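Local coordinates for NIPSNAP domain-containing protein (Burkholderia xenovorans, PDB 5KAK), which is of unknown function but belongs to the NIPSNAP family and has the ferredoxin-like fold of dimeric alpha/beta-barrel proteins, at residues Q28-E33 against Q85-K90; I37-L42 against P115-E120. All coordinates share one frame; numbering follows the deposited sequence.

How the contacts relate
Helix 23-42 takes part in both contacts, which illustrates how a single long helix can be tied to two separate parts of a small domain. In contact 1 its 28-33 portion meets helix 82-92 on the helical side of a four-stranded antiparallel sheet; in contact 2 its last turns meet the chain beyond the final strand. The contact centres lie about 16 Å apart. They also touch: Phe-30 CE2 comes 3.4 Å from Gln-38 OE1, and Tyr-87 CB is 4.0 Å from Ile-37 CD1. Each contact has a neighbour in a second subunit, where Phe-109 packs on Phe-30 and offers its carbonyl oxygen to Arg-39.

Contact 1: Q28-E33 against Q85-K90; sequences QHFERE and QEYVRK
Tyr-87 meets Phe-30 in a T-shaped stack that bridges the two helical connections of a ferredoxin-like fold. The edge of the tyrosine points at the face of the phenylalanine, with ring centroids 5.3 Å apart and planes at 88°. Tyr-87 OH leads the approach, standing over the Phe-30 face toward its rim, only 3.1 Å from Phe-30 CD1. Behind it, Tyr-87 CE2 packs 3.9 Å from Phe-30 CZ, which lies in the tyrosine plane.

The same hydroxyl oxygen presses on the helix backbone, reaching 3.2 Å from His-29 C. Although His-29 O and Phe-30 N are also close, their angles are poor for hydrogen bonding, so toward 28-33 this hydroxyl makes packing contacts only. Along the other ring edge runs the extended chain of Glu-33, its CD atom 3.6 Å from Tyr-87 CD1. The Glu-33 chain and the tyrosine run antiparallel to each other, with the carboxylate steeply inclined to the ring.

With chi1 at 163°, Tyr-87 sends its ring away from its own backbone N and across the gap between helices whose local axes approach to 11.8 Å. Their directions differ by 151°, roughly antiparallel, and one large aromatic group spans much of that separation. Phe-30 is further packed by Phe-26 and Tyr-48, while Phe-109 of the second subunit also touches it. The imidazole of His-29 turns from the tyrosine and bonds through NE2 to Glu-25. On helix 82-92 itself, Arg-89 reaches back one turn to Glu-86, the residue before Tyr-87, pairing two nitrogens with its two carboxylate oxygens: Arg-89 NE donates to Glu-86 OE1 at 3.0 Å, and the nearly straight bond from Arg-89 NH1 to Glu-86 OE2 measures 2.8 Å.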
ATOM      1  N   GLN E  28      15.882 -23.551  -5.039  1.00 15.56           N
ATOM      2  CA  GLN E  28      16.538 -24.655  -5.725  1.00 18.95           C
ATOM      3  C   GLN E  28      17.463 -24.144  -6.818  1.00 20.68           C
ATOM      4  O   GLN E  28      18.599 -24.608  -6.954  1.00 18.49           O
ATOM      5  CB  GLN E  28      15.494 -25.605  -6.312  1.00 20.36           C
ATOM      6  CG  GLN E  28      14.852 -26.537  -5.296  1.00 28.76           C
ATOM      7  CD  GLN E  28      13.899 -27.533  -5.948  1.00 41.41           C
ATOM      8  OE1 GLN E  28      13.413 -27.313  -7.062  1.00 37.90           O
ATOM      9  NE2 GLN E  28      13.631 -28.640  -5.255  1.00 45.27           N
ATOM     10  N   HIS E  29      16.985 -23.200  -7.631  1.00 17.73           N
ATOM     11  CA  HIS E  29      17.804 -22.745  -8.748  1.00 16.94           C
ATOM     12  C   HIS E  29      19.064 -22.064  -8.242  1.00 15.93           C
ATOM     13  O   HIS E  29      20.152 -22.266  -8.795  1.00 17.93           O
ATOM     14  CB  HIS E  29      17.009 -21.799  -9.646  1.00 17.29           C
ATOM     15  CG  HIS E  29      15.994 -22.491 -10.508  1.00 20.74           C
ATOM     16  ND1 HIS E  29      16.324 -23.498 -11.387  1.00 24.64           N
ATOM     17  CD2 HIS E  29      14.659 -22.306 -10.631  1.00 21.22           C
ATOM     18  CE1 HIS E  29      15.234 -23.910 -12.010  1.00 26.30           C
ATOM     19  NE2 HIS E  29      14.211 -23.201 -11.567  1.00 21.73           N
ATOM     20  N   PHE E  30      18.939 -21.277  -7.164  1.00 15.11           N
ATOM     21  CA  PHE E  30      20.088 -20.539  -6.663  1.00 15.02           C
ATOM     22  C   PHE E  30      21.078 -21.452  -5.959  1.00 15.71           C
ATOM     23  O   PHE E  30      22.293 -21.293  -6.122  1.00 17.94           O
ATOM     24  CB  PHE E  30      19.618 -19.392  -5.748  1.00 18.75           C
ATOM     25  CG  PHE E  30      19.485 -18.098  -6.487  1.00 17.86           C
ATOM     26  CD1 PHE E  30      18.311 -17.771  -7.137  1.00 14.10           C
ATOM     27  CD2 PHE E  30      20.589 -17.272  -6.638  1.00 15.25           C
ATOM     28  CE1 PHE E  30      18.212 -16.604  -7.869  1.00 16.24           C
ATOM     29  CE2 PHE E  30      20.507 -16.119  -7.371  1.00 18.63           C
ATOM     30  CZ  PHE E  30      19.322 -15.780  -7.990  1.00 20.00           C
ATOM     31  N   GLU E  31      20.597 -22.403  -5.157  1.00 15.74           N
ATOM     32  CA  GLU E  31      21.547 -23.280  -4.482  1.00 18.63           C
ATOM     33  C   GLU E  31      22.243 -24.195  -5.479  1.00 17.84           C
ATOM     34  O   GLU E  31      23.442 -24.455  -5.349  1.00 19.70           O
ATOM     35  CB  GLU E  31      20.862 -24.098  -3.386  1.00 18.32           C
ATOM     36  CG  GLU E  31      19.874 -25.128  -3.900  1.00 19.87           C
ATOM     37  CD  GLU E  31      19.004 -25.688  -2.788  1.00 24.15           C
ATOM     38  OE1 GLU E  31      19.161 -25.230  -1.634  1.00 28.29           O
ATOM     39  OE2 GLU E  31      18.169 -26.578  -3.067  1.00 27.21           O
ATOM     40  N   ARG E  32      21.525 -24.662  -6.505  1.00 20.81           N
ATOM     41  CA  ARG E  32      22.134 -25.579  -7.464  1.00 22.74           C
ATOM     42  C   ARG E  32      23.024 -24.872  -8.472  1.00 19.82           C
ATOM     43  O   ARG E  32      23.963 -25.481  -8.988  1.00 21.14           O
ATOM     44  CB  ARG E  32      21.061 -26.364  -8.227  1.00 20.29           C
ATOM     45  CG  ARG E  32      20.276 -27.349  -7.392  1.00 23.83           C
ATOM     46  CD  ARG E  32      19.203 -28.009  -8.236  1.00 34.50           C
ATOM     47  NE  ARG E  32      18.347 -28.898  -7.460  1.00 40.86           N
ATOM     48  CZ  ARG E  32      17.245 -29.459  -7.940  1.00 49.26           C
ATOM     49  NH1 ARG E  32      16.873 -29.212  -9.189  1.00 51.43           N
ATOM     50  NH2 ARG E  32      16.512 -30.257  -7.175  1.00 55.64           N
ATOM     51  N   GLU E  33      22.752 -23.612  -8.786  1.00 21.44           N
ATOM     52  CA  GLU E  33      23.388 -23.011  -9.949  1.00 22.92           C
ATOM     53  C   GLU E  33      23.642 -21.515  -9.784  1.00 19.07           C
ATOM     54  O   GLU E  33      24.755 -21.042 -10.027  1.00 18.79           O
ATOM     55  CB  GLU E  33      22.532 -23.278 -11.195  1.00 23.18           C
ATOM     56  CG  GLU E  33      23.036 -22.612 -12.460  1.00 25.29           C
ATOM     57  CD  GLU E  33      22.207 -22.955 -13.690  1.00 27.34           C
ATOM     58  OE1 GLU E  33      21.133 -23.588 -13.550  1.00 24.21           O
ATOM     59  OE2 GLU E  33      22.628 -22.586 -14.805  1.00 26.77           O
ATOM     60  N   GLN E  85      22.876 -13.741 -17.489  1.00 22.03           N
ATOM     61  CA  GLN E  85      21.670 -13.371 -18.224  1.00 21.84           C
ATOM     62  C   GLN E  85      20.863 -14.605 -18.606  1.00 20.31           C
ATOM     63  O   GLN E  85      19.636 -14.626 -18.450  1.00 21.91           O
ATOM     64  CB  GLN E  85      22.028 -12.558 -19.471  1.00 27.96           C
ATOM     65  CG  GLN E  85      22.603 -11.178 -19.186  1.00 30.29           C
ATOM     66  CD  GLN E  85      21.555 -10.185 -18.696  1.00 38.96           C
ATOM     67  OE1 GLN E  85      20.351 -10.428 -18.798  1.00 41.43           O
ATOM     68  NE2 GLN E  85      22.013  -9.054 -18.167  1.00 41.53           N
ATOM     69  N   GLU E  86      21.539 -15.656 -19.078  1.00 20.48           N
ATOM     70  CA  GLU E  86      20.827 -16.874 -19.460  1.00 25.43           C
ATOM     71  C   GLU E  86      20.201 -17.557 -18.248  1.00 24.67           C
ATOM     72  O   GLU E  86      19.053 -18.008 -18.311  1.00 23.88           O
ATOM     73  CB  GLU E  86      21.770 -17.831 -20.193  1.00 22.78           C
ATOM     74  CG  GLU E  86      21.189 -19.217 -20.427  1.00 24.43           C
ATOM     75  CD  GLU E  86      19.981 -19.206 -21.349  1.00 26.33           C
ATOM     76  OE1 GLU E  86      19.740 -18.177 -22.026  1.00 22.74           O
ATOM     77  OE2 GLU E  86      19.275 -20.237 -21.396  1.00 29.71           O
ATOM     78  N   TYR E  87      20.935 -17.635 -17.134  1.00 26.09           N
ATOM     79  CA  TYR E  87      20.389 -18.262 -15.933  1.00 23.27           C
ATOM     80  C   TYR E  87      19.119 -17.557 -15.464  1.00 24.59           C
ATOM     81  O   TYR E  87      18.127 -18.212 -15.122  1.00 20.29           O
ATOM     82  CB  TYR E  87      21.440 -18.274 -14.822  1.00 19.96           C
ATOM     83  CG  TYR E  87      20.857 -18.523 -13.452  1.00 19.82           C
ATOM     84  CD1 TYR E  87      20.598 -19.806 -13.014  1.00 20.14           C
ATOM     85  CD2 TYR E  87      20.559 -17.469 -12.594  1.00 19.45           C
ATOM     86  CE1 TYR E  87      20.055 -20.039 -11.773  1.00 20.08           C
ATOM     87  CE2 TYR E  87      20.010 -17.695 -11.350  1.00 25.39           C
ATOM     88  CZ  TYR E  87      19.758 -18.979 -10.944  1.00 19.66           C
ATOM     89  OH  TYR E  87      19.222 -19.209  -9.701  1.00 22.71           O
ATOM     90  N   VAL E  88      19.128 -16.226 -15.447  1.00 24.05           N
ATOM     91  CA  VAL E  88      17.948 -15.479 -15.008  1.00 19.80           C
ATOM     92  C   VAL E  88      16.782 -15.711 -15.962  1.00 29.36           C
ATOM     93  O   VAL E  88      15.649 -15.969 -15.534  1.00 22.83           O
ATOM     94  CB  VAL E  88      18.275 -13.983 -14.882  1.00 19.60           C
ATOM     95  CG1 VAL E  88      16.997 -13.174 -14.695  1.00 22.25           C
ATOM     96  CG2 VAL E  88      19.215 -13.751 -13.715  1.00 22.77           C
ATOM     97  N   ARG E  89      17.044 -15.624 -17.268  1.00 23.85           N
ATOM     98  CA  ARG E  89      15.984 -15.768 -18.262  1.00 21.20           C
ATOM     99  C   ARG E  89      15.345 -17.151 -18.196  1.00 21.75           C
ATOM    100  O   ARG E  89      14.115 -17.285 -18.207  1.00 21.98           O
ATOM    101  CB  ARG E  89      16.552 -15.503 -19.662  1.00 27.00           C
ATOM    102  CG  ARG E  89      15.575 -15.782 -20.805  1.00 29.52           C
ATOM    103  CD  ARG E  89      16.293 -16.262 -22.072  1.00 31.52           C
ATOM    104  NE  ARG E  89      16.774 -17.642 -21.964  1.00 33.66           N
ATOM    105  CZ  ARG E  89      16.006 -18.724 -22.105  1.00 29.52           C
ATOM    106  NH1 ARG E  89      16.531 -19.936 -21.983  1.00 28.38           N
ATOM    107  NH2 ARG E  89      14.707 -18.596 -22.348  1.00 31.22           N
ATOM    108  N   LYS E  90      16.173 -18.194 -18.119  1.00 21.53           N
ATOM    109  CA  LYS E  90      15.656 -19.557 -18.138  0.52 25.13           C
ATOM    110  C   LYS E  90      14.925 -19.899 -16.844  1.00 27.29           C
ATOM    111  O   LYS E  90      13.823 -20.463 -16.875  1.00 24.50           O
ATOM    112  CB  LYS E  90      16.804 -20.542 -18.383  0.52 24.00           C
ATOM    113  CG  LYS E  90      16.389 -22.003 -18.464  0.52 27.32           C
ATOM    114  CD  LYS E  90      17.607 -22.923 -18.538  0.52 27.30           C
ATOM    115  CE  LYS E  90      17.205 -24.342 -18.894  0.52 29.24           C
ATOM    116  NZ  LYS E  90      16.091 -24.841 -18.038  0.52 27.42           N
TER

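Contact 2: I37-L42 against P115-E120; sequences IQRPVL and PLWQPE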
ATOM      1  N   ILE E  37      27.259 -18.398  -9.567  1.00 17.38           N
ATOM      2  CA  ILE E  37      27.517 -17.318 -10.510  1.00 17.51           C
ATOM      3  C   ILE E  37      27.594 -15.984  -9.783  1.00 17.18           C
ATOM      4  O   ILE E  37      28.541 -15.211  -9.965  1.00 20.30           O
ATOM      5  CB  ILE E  37      26.426 -17.273 -11.593  1.00 19.75           C
ATOM      6  CG1 ILE E  37      26.306 -18.599 -12.322  1.00 17.75           C
ATOM      7  CG2 ILE E  37      26.706 -16.160 -12.586  1.00 20.34           C
ATOM      8  CD1 ILE E  37      25.098 -18.656 -13.224  1.00 28.87           C
ATOM      9  N   GLN E  38      26.583 -15.697  -8.951  1.00 16.46           N
ATOM     10  CA  GLN E  38      26.361 -14.331  -8.497  1.00 16.13           C
ATOM     11  C   GLN E  38      27.250 -13.950  -7.321  1.00 20.52           C
ATOM     12  O   GLN E  38      27.795 -12.847  -7.298  1.00 16.66           O
ATOM     13  CB  GLN E  38      24.885 -14.144  -8.133  1.00 16.96           C
ATOM     14  CG  GLN E  38      24.519 -12.713  -7.733  1.00 20.18           C
ATOM     15  CD  GLN E  38      23.097 -12.596  -7.214  1.00 23.68           C
ATOM     16  OE1 GLN E  38      22.577 -13.519  -6.592  1.00 18.64           O
ATOM     17  NE2 GLN E  38      22.456 -11.462  -7.481  1.00 21.46           N
ATOM     18  N   ARG E  39      27.417 -14.837  -6.346  1.00 19.09           N
ATOM     19  CA  ARG E  39      28.157 -14.457  -5.146  0.51 16.61           C
ATOM     20  C   ARG E  39      29.610 -14.079  -5.411  1.00 24.48           C
ATOM     21  O   ARG E  39      30.070 -13.086  -4.822  1.00 17.78           O
ATOM     22  CB  ARG E  39      28.075 -15.576  -4.100  0.51 21.29           C
ATOM     23  CG  ARG E  39      28.760 -15.212  -2.782  0.51 21.75           C
ATOM     24  CD  ARG E  39      28.245 -16.051  -1.632  0.51 23.64           C
ATOM     25  NE  ARG E  39      28.017 -17.433  -2.033  0.51 22.74           N
ATOM     26  CZ  ARG E  39      27.489 -18.362  -1.243  0.51 21.09           C
ATOM     27  NH1 ARG E  39      27.143 -18.059  -0.001  0.51 20.86           N
ATOM     28  NH2 ARG E  39      27.310 -19.595  -1.696  0.51 16.69           N
ATOM     29  N   PRO E  40      30.379 -14.783  -6.249  1.00 24.55           N
ATOM     30  CA  PRO E  40      31.773 -14.353  -6.446  1.00 19.05           C
ATOM     31  C   PRO E  40      31.888 -12.978  -7.077  1.00 22.06           C
ATOM     32  O   PRO E  40      32.870 -12.270  -6.821  1.00 26.73           O
ATOM     33  CB  PRO E  40      32.359 -15.433  -7.367  1.00 19.58           C
ATOM     34  CG  PRO E  40      31.398 -16.586  -7.295  1.00 19.01           C
ATOM     35  CD  PRO E  40      30.060 -15.979  -7.050  1.00 22.24           C
ATOM     36  N   VAL E  41      30.929 -12.587  -7.914  1.00 18.71           N
ATOM     37  CA  VAL E  41      30.999 -11.295  -8.586  1.00 18.97           C
ATOM     38  C   VAL E  41      30.610 -10.172  -7.629  1.00 19.06           C
ATOM     39  O   VAL E  41      31.322  -9.161  -7.487  1.00 20.14           O
ATOM     40  CB  VAL E  41      30.103 -11.310  -9.839  1.00 18.60           C
ATOM     41  CG1 VAL E  41      30.190  -9.997 -10.583  1.00 20.15           C
ATOM     42  CG2 VAL E  41      30.490 -12.487 -10.758  1.00 25.86           C
ATOM     43  N   LEU E  42      29.476 -10.341  -6.945  1.00 19.97           N
ATOM     44  CA  LEU E  42      28.993  -9.273  -6.074  1.00 17.61           C
ATOM     45  C   LEU E  42      29.836  -9.172  -4.807  1.00 20.47           C
ATOM     46  O   LEU E  42      30.147  -8.066  -4.351  1.00 20.66           O
ATOM     47  CB  LEU E  42      27.516  -9.488  -5.754  1.00 16.84           C
ATOM     48  CG  LEU E  42      26.619  -9.318  -6.985  1.00 16.26           C
ATOM     49  CD1 LEU E  42      25.122  -9.224  -6.621  1.00 16.34           C
ATOM     50  CD2 LEU E  42      27.068  -8.116  -7.826  1.00 20.35           C
ATOM     51  N   PRO E 115      33.584 -10.707   4.716  1.00 28.50           N
ATOM     52  CA  PRO E 115      34.750 -10.752   3.831  1.00 30.23           C
ATOM     53  C   PRO E 115      34.325 -11.167   2.433  1.00 25.84           C
ATOM     54  O   PRO E 115      33.289 -11.809   2.246  1.00 28.96           O
ATOM     55  CB  PRO E 115      35.655 -11.802   4.485  1.00 32.51           C
ATOM     56  CG  PRO E 115      34.722 -12.653   5.287  1.00 29.49           C
ATOM     57  CD  PRO E 115      33.640 -11.735   5.768  1.00 28.31           C
ATOM     58  N   LEU E 116      35.121 -10.761   1.444  1.00 27.53           N
ATOM     59  CA  LEU E 116      34.859 -11.152   0.062  1.00 28.06           C
ATOM     60  C   LEU E 116      34.834 -12.670  -0.079  1.00 31.00           C
ATOM     61  O   LEU E 116      35.679 -13.375   0.478  1.00 28.71           O
ATOM     62  CB  LEU E 116      35.916 -10.561  -0.875  1.00 34.09           C
ATOM     63  CG  LEU E 116      35.746  -9.108  -1.334  1.00 37.21           C
ATOM     64  CD1 LEU E 116      36.953  -8.660  -2.142  1.00 41.64           C
ATOM     65  CD2 LEU E 116      34.480  -8.957  -2.152  1.00 27.15           C
ATOM     66  N   TRP E 117      33.850 -13.171  -0.825  1.00 27.83           N
ATOM     67  CA  TRP E 117      33.751 -14.600  -1.102  1.00 27.47           C
ATOM     68  C   TRP E 117      34.930 -15.035  -1.959  1.00 31.18           C
ATOM     69  O   TRP E 117      35.267 -14.368  -2.940  1.00 37.07           O
ATOM     70  CB  TRP E 117      32.436 -14.903  -1.815  1.00 29.10           C
ATOM     71  CG  TRP E 117      32.144 -16.361  -2.061  1.00 29.40           C
ATOM     72  CD1 TRP E 117      32.331 -17.053  -3.224  1.00 31.11           C
ATOM     73  CD2 TRP E 117      31.575 -17.287  -1.130  1.00 28.89           C
ATOM     74  NE1 TRP E 117      31.929 -18.362  -3.066  1.00 35.77           N
ATOM     75  CE2 TRP E 117      31.451 -18.525  -1.791  1.00 32.29           C
ATOM     76  CE3 TRP E 117      31.156 -17.188   0.203  1.00 31.76           C
ATOM     77  CZ2 TRP E 117      30.933 -19.653  -1.166  1.00 28.93           C
ATOM     78  CZ3 TRP E 117      30.648 -18.318   0.823  1.00 32.54           C
ATOM     79  CH2 TRP E 117      30.543 -19.532   0.139  1.00 30.50           C
ATOM     80  N   GLN E 118      35.558 -16.147  -1.594  1.00 34.48           N
ATOM     81  CA  GLN E 118      36.763 -16.630  -2.251  1.00 37.27           C
ATOM     82  C   GLN E 118      36.519 -17.987  -2.901  1.00 37.18           C
ATOM     83  O   GLN E 118      35.538 -18.669  -2.586  1.00 35.23           O
ATOM     84  CB  GLN E 118      37.919 -16.740  -1.245  1.00 33.44           C
ATOM     85  CG  GLN E 118      38.336 -15.418  -0.623  1.00 38.80           C
ATOM     86  CD  GLN E 118      39.009 -14.474  -1.609  1.00 42.74           C
ATOM     87  OE1 GLN E 118      39.646 -14.904  -2.569  1.00 45.73           O
ATOM     88  NE2 GLN E 118      38.873 -13.174  -1.368  1.00 49.12           N
ATOM     89  N   PRO E 119      37.383 -18.405  -3.835  1.00 38.28           N
ATOM     90  CA  PRO E 119      37.235 -19.760  -4.388  1.00 40.78           C
ATOM     91  C   PRO E 119      37.308 -20.843  -3.325  1.00 47.28           C
ATOM     92  O   PRO E 119      36.595 -21.849  -3.422  1.00 48.82           O
ATOM     93  CB  PRO E 119      38.394 -19.849  -5.390  1.00 41.84           C
ATOM     94  CG  PRO E 119      38.605 -18.450  -5.824  1.00 41.05           C
ATOM     95  CD  PRO E 119      38.364 -17.609  -4.594  1.00 38.37           C
ATOM     96  N   GLU E 120      38.148 -20.654  -2.301  1.00 45.90           N
ATOM     97  CA  GLU E 120      38.204 -21.603  -1.195  1.00 50.01           C
ATOM     98  C   GLU E 120      36.840 -21.774  -0.536  1.00 49.92           C
ATOM     99  O   GLU E 120      36.545 -22.841   0.019  1.00 57.58           O
ATOM    100  CB  GLU E 120      39.239 -21.144  -0.166  1.00 50.73           C
TER
HETATM  101  O   HOH W   1      34.135 -12.129  -4.291  1.00 27.87           O
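Both Arg-39 and Trp-117 swing their CG atoms opposite the backbone nitrogen (chi1 -177° and -175°), and a bend at chi3 of 39° then folds the arginine over the indole. The result is a cation-pi stack joining the end of the first helix in the ferredoxin-like fold to the C-terminal extension. In the arginine conformer described here, one of two modelled, guanidinium and indole are practically parallel. Arg-39 CZ sits 3.6 Å from the centroid of the six-membered ring of Trp-117, well over the face. The aliphatic chain follows the same face: Arg-39 CD makes a CH-pi contact 3.8 Å from that centroid, and Arg-39 CG lies 3.6 Å from Trp-117 CG.

Each flat group also has a hydrogen-bonding partner beyond the stack. Arg-39 NH1 donates to the carbonyl oxygen of Phe-109 of the second subunit, carrying the stack into the subunit interface, and Trp-117 NE1 is bonded to Glu-122. Backbone bonding between Trp-117 and Gly-43 holds the extension beside the helix end. Pro-40, where the helix kinks, adds an apolar touch from its CG to Trp-117 CD1 at 4.2 Å. Close by, one water donates to two backbone carbonyls, lying 2.8 Å from Pro-40 O and 2.8 Å from Trp-117 O.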